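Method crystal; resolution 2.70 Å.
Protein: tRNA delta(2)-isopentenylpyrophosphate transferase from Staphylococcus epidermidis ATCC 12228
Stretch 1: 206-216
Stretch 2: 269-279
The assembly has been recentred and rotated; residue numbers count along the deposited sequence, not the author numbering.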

# COMPACT_ATOMS: atom_id res chain seq x y z
N SER A 206 -12.60 -6.06 -4.74
CA SER A 206 -12.70 -7.51 -4.75
C SER A 206 -11.56 -8.13 -5.54
O SER A 206 -11.05 -7.51 -6.48
CB SER A 206 -14.04 -7.97 -5.33
OG SER A 206 -14.10 -7.77 -6.74
N ARG A 207 -11.16 -9.34 -5.17
CA ARG A 207 -10.07 -10.02 -5.86
C ARG A 207 -10.41 -10.17 -7.34
O ARG A 207 -9.52 -10.16 -8.19
CB ARG A 207 -9.81 -11.41 -5.26
CG ARG A 207 -8.34 -11.85 -5.37
CD ARG A 207 -8.11 -13.32 -5.71
NE ARG A 207 -8.69 -14.27 -4.81
CZ ARG A 207 -9.27 -15.46 -5.03
NH1 ARG A 207 -9.68 -16.06 -3.93
NH2 ARG A 207 -9.48 -16.04 -6.21
N GLU A 208 -11.70 -10.31 -7.63
CA GLU A 208 -12.14 -10.46 -9.02
C GLU A 208 -11.75 -9.22 -9.83
O GLU A 208 -10.99 -9.32 -10.79
CB GLU A 208 -13.67 -10.63 -9.10
CG GLU A 208 -14.26 -11.90 -8.46
CD GLU A 208 -14.62 -11.72 -6.98
OE1 GLU A 208 -13.77 -12.04 -6.12
OE2 GLU A 208 -15.75 -11.26 -6.68
N THR A 209 -12.27 -8.06 -9.42
CA THR A 209 -11.98 -6.81 -10.11
C THR A 209 -10.49 -6.50 -10.10
O THR A 209 -9.93 -6.08 -11.11
CB THR A 209 -12.76 -5.61 -9.48
OG1 THR A 209 -14.16 -5.91 -9.42
CG2 THR A 209 -12.57 -4.35 -10.31
N LEU A 210 -9.86 -6.72 -8.96
CA LEU A 210 -8.43 -6.47 -8.83
C LEU A 210 -7.65 -7.20 -9.92
O LEU A 210 -6.97 -6.57 -10.74
CB LEU A 210 -7.95 -6.95 -7.45
CG LEU A 210 -6.43 -6.92 -7.16
CD1 LEU A 210 -5.97 -5.48 -7.17
CD2 LEU A 210 -6.12 -7.57 -5.82
N TYR A 211 -7.75 -8.52 -9.93
CA TYR A 211 -7.05 -9.35 -10.90
C TYR A 211 -7.35 -8.99 -12.35
O TYR A 211 -6.48 -9.06 -13.22
CB TYR A 211 -7.36 -10.84 -10.66
CG TYR A 211 -6.61 -11.44 -9.49
CD1 TYR A 211 -6.53 -12.82 -9.32
CD2 TYR A 211 -5.96 -10.64 -8.55
CE1 TYR A 211 -5.82 -13.39 -8.26
CE2 TYR A 211 -5.25 -11.19 -7.49
CZ TYR A 211 -5.18 -12.56 -7.35
OH TYR A 211 -4.46 -13.11 -6.31
N LEU A 212 -8.58 -8.59 -12.61
CA LEU A 212 -8.96 -8.22 -13.96
C LEU A 212 -8.27 -6.91 -14.38
O LEU A 212 -7.75 -6.81 -15.49
CB LEU A 212 -10.47 -8.07 -14.03
CG LEU A 212 -11.03 -7.86 -15.43
CD1 LEU A 212 -10.64 -9.04 -16.32
CD2 LEU A 212 -12.54 -7.72 -15.34
N ARG A 213 -8.27 -5.93 -13.48
CA ARG A 213 -7.65 -4.64 -13.77
C ARG A 213 -6.16 -4.77 -13.96
O ARG A 213 -5.58 -4.13 -14.84
CB ARG A 213 -7.94 -3.65 -12.65
CG ARG A 213 -9.41 -3.44 -12.41
CD ARG A 213 -9.66 -2.16 -11.66
NE ARG A 213 -9.42 -0.98 -12.42
CZ ARG A 213 -8.76 0.14 -12.14
NH1 ARG A 213 -8.77 1.03 -13.11
NH2 ARG A 213 -8.09 0.40 -11.02
N ILE A 214 -5.53 -5.60 -13.13
CA ILE A 214 -4.09 -5.81 -13.25
C ILE A 214 -3.79 -6.39 -14.63
O ILE A 214 -2.94 -5.86 -15.35
CB ILE A 214 -3.56 -6.75 -12.15
CG1 ILE A 214 -3.78 -6.11 -10.77
CG2 ILE A 214 -2.09 -7.05 -12.37
CD1 ILE A 214 -3.43 -6.99 -9.61
N ASN A 215 -4.48 -7.44 -15.03
CA ASN A 215 -4.21 -7.97 -16.35
C ASN A 215 -4.34 -6.88 -17.39
O ASN A 215 -3.56 -6.81 -18.33
CB ASN A 215 -5.16 -9.11 -16.71
CG ASN A 215 -4.99 -10.29 -15.80
OD1 ASN A 215 -3.87 -10.66 -15.46
ND2 ASN A 215 -6.10 -10.89 -15.40
N LYS A 216 -5.31 -6.00 -17.20
CA LYS A 216 -5.52 -4.92 -18.15
C LYS A 216 -4.44 -3.84 -18.09
O LYS A 216 -4.16 -3.19 -19.09
CB LYS A 216 -6.90 -4.30 -17.94
CG LYS A 216 -7.25 -3.26 -18.98
CD LYS A 216 -8.74 -3.26 -19.35
CE LYS A 216 -9.05 -2.26 -20.47
NZ LYS A 216 -10.47 -2.34 -20.92
N LEU A 269 4.42 -12.19 -16.13
CA LEU A 269 4.40 -10.80 -15.70
C LEU A 269 3.05 -10.43 -15.06
O LEU A 269 3.00 -9.76 -14.03
CB LEU A 269 4.71 -9.87 -16.88
CG LEU A 269 4.52 -8.36 -16.71
CD1 LEU A 269 5.30 -7.87 -15.52
CD2 LEU A 269 4.97 -7.65 -17.97
N LYS A 270 1.95 -10.88 -15.67
CA LYS A 270 0.62 -10.59 -15.13
C LYS A 270 0.39 -11.40 -13.86
O LYS A 270 -0.38 -11.00 -12.99
CB LYS A 270 -0.46 -10.93 -16.15
CG LYS A 270 -0.36 -10.18 -17.48
CD LYS A 270 -1.50 -10.56 -18.42
CE LYS A 270 -1.37 -9.87 -19.76
NZ LYS A 270 -2.60 -10.04 -20.55
N GLN A 271 1.05 -12.55 -13.76
CA GLN A 271 0.90 -13.38 -12.59
C GLN A 271 1.62 -12.72 -11.41
O GLN A 271 0.99 -12.37 -10.42
CB GLN A 271 1.46 -14.78 -12.84
CG GLN A 271 0.95 -15.81 -11.84
CD GLN A 271 1.83 -17.04 -11.74
OE1 GLN A 271 1.47 -18.01 -11.08
NE2 GLN A 271 2.99 -17.00 -12.40
N HIS A 272 2.94 -12.54 -11.52
CA HIS A 272 3.71 -11.89 -10.45
C HIS A 272 3.02 -10.60 -10.01
O HIS A 272 3.10 -10.21 -8.85
CB HIS A 272 5.12 -11.50 -10.93
CG HIS A 272 6.03 -12.66 -11.17
ND1 HIS A 272 5.76 -13.66 -12.08
CD2 HIS A 272 7.23 -12.97 -10.63
CE1 HIS A 272 6.76 -14.52 -12.10
NE2 HIS A 272 7.66 -14.13 -11.23
N SER A 273 2.35 -9.94 -10.95
CA SER A 273 1.67 -8.70 -10.64
C SER A 273 0.45 -8.99 -9.80
O SER A 273 0.13 -8.24 -8.87
CB SER A 273 1.28 -7.96 -11.91
OG SER A 273 2.42 -7.50 -12.62
N ARG A 274 -0.25 -10.07 -10.12
CA ARG A 274 -1.44 -10.44 -9.34
C ARG A 274 -1.05 -10.88 -7.93
O ARG A 274 -1.67 -10.46 -6.96
CB ARG A 274 -2.21 -11.59 -10.03
CG ARG A 274 -2.87 -11.23 -11.35
CD ARG A 274 -3.75 -12.38 -11.83
NE ARG A 274 -2.98 -13.57 -12.17
CZ ARG A 274 -2.56 -13.87 -13.40
NH1 ARG A 274 -2.85 -13.07 -14.41
NH2 ARG A 274 -1.86 -14.98 -13.61
N GLN A 275 -0.02 -11.71 -7.81
CA GLN A 275 0.43 -12.19 -6.51
C GLN A 275 0.91 -11.04 -5.66
O GLN A 275 0.59 -10.93 -4.48
CB GLN A 275 1.56 -13.20 -6.67
CG GLN A 275 1.17 -14.45 -7.44
CD GLN A 275 2.39 -15.27 -7.87
OE1 GLN A 275 3.25 -15.58 -7.05
NE2 GLN A 275 2.46 -15.61 -9.15
N TYR A 276 1.69 -10.16 -6.27
CA TYR A 276 2.22 -9.01 -5.57
C TYR A 276 1.11 -8.14 -5.01
O TYR A 276 1.11 -7.80 -3.84
CB TYR A 276 3.12 -8.21 -6.52
CG TYR A 276 3.70 -6.95 -5.92
CD1 TYR A 276 2.96 -5.77 -5.90
CD2 TYR A 276 4.97 -6.95 -5.37
CE1 TYR A 276 3.49 -4.61 -5.35
CE2 TYR A 276 5.52 -5.80 -4.82
CZ TYR A 276 4.77 -4.63 -4.81
OH TYR A 276 5.30 -3.47 -4.29
N ALA A 277 0.16 -7.78 -5.86
CA ALA A 277 -0.95 -6.95 -5.45
C ALA A 277 -1.69 -7.59 -4.29
O ALA A 277 -2.14 -6.91 -3.37
CB ALA A 277 -1.91 -6.74 -6.62
N LYS A 278 -1.82 -8.92 -4.34
CA LYS A 278 -2.51 -9.65 -3.29
C LYS A 278 -1.74 -9.58 -2.01
O LYS A 278 -2.29 -9.22 -0.97
CB LYS A 278 -2.71 -11.11 -3.69
CG LYS A 278 -3.27 -11.98 -2.58
CD LYS A 278 -3.81 -13.31 -3.11
CE LYS A 278 -4.48 -14.12 -1.99
NZ LYS A 278 -5.38 -15.20 -2.53
N ARG A 279 -0.46 -9.94 -2.07
CA ARG A 279 0.39 -9.93 -0.88
C ARG A 279 0.38 -8.55 -0.19
O ARG A 279 0.38 -8.46 1.04
CB ARG A 279 1.83 -10.34 -1.26
CG ARG A 279 2.83 -10.41 -0.09
CD ARG A 279 3.87 -11.51 -0.31
NE ARG A 279 4.40 -11.53 -1.65
CZ ARG A 279 4.60 -12.51 -2.53
NH1 ARG A 279 5.12 -12.09 -3.67
NH2 ARG A 279 4.33 -13.80 -2.37

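The contact joins two helical segments, 207-216 and 269-279, whose N-to-C directions differ by 141° and whose axes approach to 9.4 Å. The register is accordingly reversed: the CA atoms of Tyr211 and Arg274 lie 5.9 Å apart and those of Asn215 and Lys270 5.6 Å, whereas the CA atoms of Arg207 and Lys278 are separated by 8.0 Å. The backbones therefore diverge toward the start of the first helix. Together the two sides bury 498 Å².

Apolar packing centres on Ile214, whose CA-to-CB bond points toward the second helix. Its CD1 lies 3.4 Å from Ala277 CB, and its CG2 lies 3.5 Å from Ser273 CB, so the two branches reach successive turns of the opposing helix. The short side chain of Ala277 also meets Leu210, at a looser 4.3 Å between Leu210 CD1 and Ala277 CB. Ser273 meets Ile214 through its CB, while its hydroxyl is engaged within its own helix: Ser273 OG donates to Leu269 O at 2.7 Å.

Tyr211 supplies the aromatic contact. Its CA-to-CB bond points sideways, but the end of the side chain comes nearer the second helix, and Arg274 lies over one ring face. Arg274 CB stands 4.0 Å from the centroid of the Tyr211 ring and 13° off the ring normal, the geometry of a CH-pi interaction; Arg274 CD is 3.8 Å from Tyr211 CD1. It is thus the aliphatic part of the arginine that covers the ring. Farther out, Tyr211 OH approaches Lys278 CD at 3.3 Å, a contact with the methylene chain of the lysine.

One hydrogen bond crosses the interface. Arg274 NH1 donates to Asn215 OD1 at 2.8 Å; the N-H...acceptor angle of 132° shows a short but noticeably bent bond. The acceptor sits at the guanidinium edge, near its plane, where the N-H groups point. Arg274 therefore serves two partners, its aliphatic part packing on Tyr211 and its guanidinium reaching Asn215. The same Asn215 OD1 is 3.5 Å from Lys270 CB, which places the amide against the side-chain base of that lysine. A separation of 2.9 Å between Asn215 ND2 and Tyr211 O, within the first helix, is close enough for a hydrogen bond, but the angle is poor and it does not count as one.

The electrostatic contact is unfavourable in sign: Arg207 NE and Lys278 NZ, like charges, come within 4.1 Å. Here the backbones are more widely spaced, with 8.0 Å between Arg207 CA and Lys278 CA.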